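Local coordinates for protein chorismate mutase (Burkholderia thailandensis, PDB 6CNZ) that probably catalyses the rearrangement of chorismate to prephenate, the step that leads toward phenylalanine and tyrosine, using an all-helical type II chorismate mutase fold, at residues A[65-68]-A[69-73]; A[161-164]-A[165-169]. All blocks are in the same frame, centred on the assembly; numbering follows the deposited sequence.

Interaction 1: residues A[65-68]-A[69-73]; sequences NGVD and PAYAR
The Tyr71 ring receives the CG1 methyl of Val67 at its edge, near the ring plane, with CG1 3.9 Å from Tyr71 CD2. Val67 CG1 is trans to its backbone nitrogen, and the same methyl also approaches Ala72 CB at 4.4 Å. The second flat group, the Asp68 carboxylate, is inclined at a shallow angle to the Tyr71 ring. Its OD2 accepts from Tyr71 N at 2.9 Å, and the N-H comes from above the carboxylate plane, 39° out of it, with a bent N-H...O angle of 145°. Asp68 occupies the N-cap position of the helix that opens with Pro69, and this is its capping bond. OD2 also lies 3.4 Å from Tyr71 CB, while OD1 accepts a hydrogen bond from a water 2.6 Å away; this water accepts in turn from Ala70 N, bridging carboxylate and first turn. The backbone closes that turn with Ala72 N to Asp68 O, 3.1 Å and nearly straight. A carboxylate over a helix N-terminus would be expected to interact favourably with the helix dipole.

Just upstream, Gly66, with positive phi, is the C-prime residue of a Schellman motif ending helix 48-64, so one helix stops and the next is capped within a few residues. The connection lies between two helical neighbours: Val67 touches Ala127 and the Tyr71 ring packs on Leu126 and Val129 of helix 107-129, its OH bonded to Val170 O, whereas Ala72 turns to Val58 and Ala62 of helix 48-64.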
ATOM      1  N   ASN A  65      -3.181 -22.705  -0.820  1.00 52.64           N
ATOM      2  CA  ASN A  65      -2.500 -22.029  -1.919  1.00 54.79           C
ATOM      3  C   ASN A  65      -1.222 -22.733  -2.372  1.00 56.42           C
ATOM      4  O   ASN A  65      -0.452 -22.146  -3.141  1.00 54.30           O
ATOM      5  CB  ASN A  65      -2.157 -20.587  -1.530  1.00 62.03           C
ATOM      6  CG  ASN A  65      -3.392 -19.733  -1.274  1.00 76.97           C
ATOM      7  OD1 ASN A  65      -3.925 -19.108  -2.191  1.00 79.98           O
ATOM      8  ND2 ASN A  65      -3.840 -19.690  -0.016  1.00 78.22           N
ATOM      9  N   GLY A  66      -0.960 -23.950  -1.902  1.00 55.58           N
ATOM     10  CA  GLY A  66       0.230 -24.661  -2.341  1.00 54.10           C
ATOM     11  C   GLY A  66       1.549 -24.181  -1.767  1.00 53.72           C
ATOM     12  O   GLY A  66       2.604 -24.601  -2.252  1.00 55.95           O
ATOM     13  N   VAL A  67       1.527 -23.322  -0.746  1.00 48.79           N
ATOM     14  CA  VAL A  67       2.731 -22.839  -0.082  1.00 43.18           C
ATOM     15  C   VAL A  67       3.050 -23.737   1.104  1.00 43.96           C
ATOM     16  O   VAL A  67       2.150 -24.123   1.856  1.00 40.66           O
ATOM     17  CB  VAL A  67       2.548 -21.387   0.389  1.00 38.86           C
ATOM     18  CG1 VAL A  67       3.883 -20.805   0.810  1.00 38.15           C
ATOM     19  CG2 VAL A  67       1.924 -20.578  -0.693  1.00 42.76           C
ATOM     20  N   ASP A  68       4.334 -24.027   1.302  1.00 42.35           N
ATOM     21  CA  ASP A  68       4.789 -24.778   2.474  1.00 42.46           C
ATOM     22  C   ASP A  68       4.333 -24.111   3.772  1.00 41.95           C
ATOM     23  O   ASP A  68       4.710 -22.956   4.031  1.00 35.90           O
ATOM     24  CB  ASP A  68       6.306 -24.897   2.465  1.00 42.33           C
ATOM     25  CG  ASP A  68       6.844 -25.488   3.745  1.00 47.92           C
ATOM     26  OD1 ASP A  68       6.580 -26.675   3.999  1.00 54.55           O
ATOM     27  OD2 ASP A  68       7.525 -24.770   4.500  1.00 51.48           O
ATOM     28  N   PRO A  69       3.553 -24.796   4.619  1.00 43.01           N
ATOM     29  CA  PRO A  69       2.966 -24.111   5.784  1.00 42.78           C
ATOM     30  C   PRO A  69       4.000 -23.490   6.708  1.00 39.55           C
ATOM     31  O   PRO A  69       3.755 -22.413   7.258  1.00 40.84           O
ATOM     32  CB  PRO A  69       2.172 -25.229   6.488  1.00 42.73           C
ATOM     33  CG  PRO A  69       1.880 -26.227   5.419  1.00 44.16           C
ATOM     34  CD  PRO A  69       3.064 -26.181   4.475  1.00 42.65           C
ATOM     35  N   ALA A  70       5.155 -24.133   6.890  1.00 40.93           N
ATOM     36  CA  ALA A  70       6.155 -23.577   7.798  1.00 37.91           C
ATOM     37  C   ALA A  70       6.801 -22.329   7.207  1.00 35.07           C
ATOM     38  O   ALA A  70       7.126 -21.382   7.931  1.00 39.10           O
ATOM     39  CB  ALA A  70       7.208 -24.638   8.128  1.00 38.10           C
ATOM     40  N   TYR A  71       6.998 -22.315   5.891  1.00 32.29           N
ATOM     41  CA  TYR A  71       7.519 -21.133   5.218  1.00 29.91           C
ATOM     42  C   TYR A  71       6.572 -19.951   5.376  1.00 33.12           C
ATOM     43  O   TYR A  71       7.005 -18.831   5.664  1.00 27.72           O
ATOM     44  CB  TYR A  71       7.718 -21.466   3.750  1.00 39.96           C
ATOM     45  CG  TYR A  71       8.283 -20.382   2.886  1.00 33.23           C
ATOM     46  CD1 TYR A  71       9.478 -19.768   3.203  1.00 29.04           C
ATOM     47  CD2 TYR A  71       7.640 -20.015   1.714  1.00 33.53           C
ATOM     48  CE1 TYR A  71      10.012 -18.794   2.394  1.00 30.43           C
ATOM     49  CE2 TYR A  71       8.164 -19.048   0.888  1.00 29.72           C
ATOM     50  CZ  TYR A  71       9.358 -18.440   1.230  1.00 36.64           C
ATOM     51  OH  TYR A  71       9.891 -17.476   0.401  1.00 30.09           O
ATOM     52  N   ALA A  72       5.271 -20.180   5.197  1.00 35.45           N
ATOM     53  CA  ALA A  72       4.316 -19.093   5.379  1.00 35.63           C
ATOM     54  C   ALA A  72       4.237 -18.670   6.840  1.00 28.84           C
ATOM     55  O   ALA A  72       4.185 -17.473   7.135  1.00 27.08           O
ATOM     56  CB  ALA A  72       2.943 -19.506   4.865  1.00 28.43           C
ATOM     57  N   ARG A  73       4.251 -19.632   7.767  1.00 29.76           N
ATOM     58  CA  ARG A  73       4.161 -19.289   9.185  1.00 35.34           C
ATOM     59  C   ARG A  73       5.344 -18.428   9.609  1.00 34.21           C
ATOM     60  O   ARG A  73       5.170 -17.358  10.211  1.00 32.64           O
ATOM     61  CB  ARG A  73       4.092 -20.553  10.048  1.00 34.51           C
ATOM     62  CG  ARG A  73       3.964 -20.245  11.540  1.00 39.88           C
ATOM     63  CD  ARG A  73       4.212 -21.463  12.440  1.00 46.71           C
ATOM     64  NE  ARG A  73       3.882 -21.122  13.824  1.00 53.77           N
ATOM     65  CZ  ARG A  73       2.669 -21.251  14.358  1.00 52.52           C
ATOM     66  NH1 ARG A  73       1.670 -21.739  13.633  1.00 57.66           N
ATOM     67  NH2 ARG A  73       2.452 -20.904  15.619  1.00 45.56           N
TER
HETATM   68  O   HOH W   1       6.071 -27.226   6.488  1.00 45.15           O

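Interaction 2: residues A[161-164]-A[165-169]; sequences DALG and TALSH
Thr165 meets the preceding turn through its backbone: Thr165 N donates to Asp161 O at 3.3 Å, in the carbonyl plane and fairly straight (163°), a regular i to i-4 helical bond. Its CB rests 3.3 Å from Ala162 O, and OG1, trans to the carbonyl carbon, finds its polar partner outside the turn in Gln85 OE1 of helix 69-96. Ala166 continues the pattern with a shorter bond, N to Ala162 O at 2.9 Å, the donor tilted from the carbonyl plane; its methyl packs against Ala82.

At Leu167 the backbone leaves helical angles and the bonding changes. Leu167 N lies 3.2 Å from Gly164 O, an i to i-3 bond whose donor stands 67° above the carbonyl plane, and a weak bond to Leu163 O accompanies it. The shift from i-4 to i-3 acceptors is consistent with a tightening, 3-10-like last turn. The side chain adds an apolar contact, CD1 lying 3.7 Å from CD1 of Leu163, one turn back; both leucines also reach helices 15-29 and 138-153, where Leu163 meets Leu28 and Trp149 and Leu167 meets Ala24 and Ile146. Ser168 follows with CB over Gly164 O, and its chi1 of 70° swings OG back to donate to Thr165 O at 2.9 Å. Ser168 N reaches the same oxygen. His169 leads the chain away, its ND1 bonded to Asp78 OD2 of helix 69-96.

Chemically, the exit is apolar on the leucine side and polar at the backbone: past the end of the helix side chains take over, with Gln79 NE2 bonding Ala166 O and Ser168 gripping Thr165 O through both N and OG.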
ATOM      1  N   ASP A 161      13.687   0.057   8.995  1.00 27.07           N
ATOM      2  CA  ASP A 161      14.327  -1.047   9.715  1.00 29.43           C
ATOM      3  C   ASP A 161      13.367  -2.221   9.890  1.00 30.43           C
ATOM      4  O   ASP A 161      13.735  -3.386   9.665  1.00 25.23           O
ATOM      5  CB  ASP A 161      14.833  -0.572  11.076  1.00 37.99           C
ATOM      6  CG  ASP A 161      16.116   0.248  10.973  1.00 47.54           C
ATOM      7  OD1 ASP A 161      16.656   0.381   9.851  1.00 48.04           O
ATOM      8  OD2 ASP A 161      16.586   0.757  12.015  1.00 49.76           O
ATOM      9  N   ALA A 162      12.118  -1.929  10.262  1.00 24.99           N
ATOM     10  CA  ALA A 162      11.151  -2.998  10.469  1.00 22.43           C
ATOM     11  C   ALA A 162      10.845  -3.729   9.168  1.00 21.85           C
ATOM     12  O   ALA A 162      10.544  -4.926   9.199  1.00 29.54           O
ATOM     13  CB  ALA A 162       9.871  -2.437  11.103  1.00 24.79           C
ATOM     14  N   LEU A 163      10.905  -3.040   8.019  1.00 21.79           N
ATOM     15  CA  LEU A 163      10.659  -3.735   6.755  1.00 21.73           C
ATOM     16  C   LEU A 163      11.727  -4.788   6.502  1.00 24.57           C
ATOM     17  O   LEU A 163      11.424  -5.862   5.969  1.00 25.19           O
ATOM     18  CB  LEU A 163      10.601  -2.743   5.590  1.00 26.13           C
ATOM     19  CG  LEU A 163      10.398  -3.246   4.150  1.00 28.92           C
ATOM     20  CD1 LEU A 163       9.057  -3.920   3.965  1.00 30.05           C
ATOM     21  CD2 LEU A 163      10.529  -2.093   3.163  1.00 32.54           C
ATOM     22  N   GLY A 164      12.968  -4.517   6.922  1.00 29.38           N
ATOM     23  CA  GLY A 164      14.007  -5.541   6.845  1.00 27.10           C
ATOM     24  C   GLY A 164      13.671  -6.756   7.694  1.00 28.83           C
ATOM     25  O   GLY A 164      13.781  -7.895   7.239  1.00 33.31           O
ATOM     26  N   THR A 165      13.231  -6.524   8.939  1.00 22.23           N
ATOM     27  CA  THR A 165      12.737  -7.618   9.776  1.00 29.15           C
ATOM     28  C   THR A 165      11.670  -8.426   9.047  1.00 30.47           C
ATOM     29  O   THR A 165      11.718  -9.660   9.020  1.00 34.65           O
ATOM     30  CB  THR A 165      12.177  -7.066  11.092  1.00 32.35           C
ATOM     31  OG1 THR A 165      13.208  -6.372  11.797  1.00 35.99           O
ATOM     32  CG2 THR A 165      11.641  -8.188  11.984  1.00 24.82           C
ATOM     33  N   ALA A 166      10.720  -7.735   8.408  1.00 22.18           N
ATOM     34  CA  ALA A 166       9.578  -8.413   7.810  1.00 27.02           C
ATOM     35  C   ALA A 166       9.981  -9.307   6.649  1.00 25.21           C
ATOM     36  O   ALA A 166       9.256 -10.255   6.318  1.00 26.53           O
ATOM     37  CB  ALA A 166       8.541  -7.394   7.326  1.00 29.04           C
ATOM     38  N   LEU A 167      11.087  -9.000   5.983  1.00 24.56           N
ATOM     39  CA  LEU A 167      11.504  -9.760   4.812  1.00 23.76           C
ATOM     40  C   LEU A 167      12.742 -10.609   5.093  1.00 29.54           C
ATOM     41  O   LEU A 167      13.457 -10.986   4.164  1.00 28.56           O
ATOM     42  CB  LEU A 167      11.740  -8.806   3.644  1.00 22.86           C
ATOM     43  CG  LEU A 167      10.467  -7.994   3.317  1.00 24.12           C
ATOM     44  CD1 LEU A 167      10.741  -6.799   2.406  1.00 18.04           C
ATOM     45  CD2 LEU A 167       9.414  -8.917   2.703  1.00 22.07           C
ATOM     46  N   SER A 168      12.996 -10.937   6.357  1.00 30.13           N
ATOM     47  CA  SER A 168      14.277 -11.522   6.729  1.00 30.03           C
ATOM     48  C   SER A 168      14.325 -13.043   6.588  1.00 33.61           C
ATOM     49  O   SER A 168      15.405 -13.622   6.736  1.00 33.97           O
ATOM     50  CB  SER A 168      14.658 -11.100   8.159  1.00 27.88           C
ATOM     51  OG  SER A 168      13.822 -11.698   9.147  1.00 37.09           O
ATOM     52  N   HIS A 169      13.209 -13.708   6.266  1.00 30.10           N
ATOM     53  CA  HIS A 169      13.245 -15.142   5.971  1.00 29.13           C
ATOM     54  C   HIS A 169      12.555 -15.467   4.652  1.00 33.87           C
ATOM     55  O   HIS A 169      12.038 -16.576   4.470  1.00 39.74           O
ATOM     56  CB  HIS A 169      12.633 -15.965   7.101  1.00 29.73           C
ATOM     57  CG  HIS A 169      13.317 -15.774   8.412  1.00 35.52           C
ATOM     58  ND1 HIS A 169      12.987 -14.756   9.279  1.00 37.33           N
ATOM     59  CD2 HIS A 169      14.341 -16.447   8.991  1.00 39.99           C
ATOM     60  CE1 HIS A 169      13.764 -14.819  10.347  1.00 39.87           C
ATOM     61  NE2 HIS A 169      14.596 -15.837  10.196  1.00 42.49           N
TER

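Interactions 1 and 2 stand at opposite kinds of helix end: residues 65-73 start helix 69-96, whereas residues 161-169 finish helix 157-166. Interaction 1 lies farther out, about 16 Å from the chain centre against about 8 Å for the centre of interaction 2, although each mixes buried and exposed residues. Their chemistry follows the helix polarity, with a carboxylate accepting from a backbone N-H in the first and a hydroxyl donating to a carbonyl in the second. Helix 69-96 belongs to both, supplying one half of interaction 1 and a packing surface for interaction 2. Their centres are about 18 Å apart, yet they touch where Tyr71 CE1 packs 3.7 Å from His169 O.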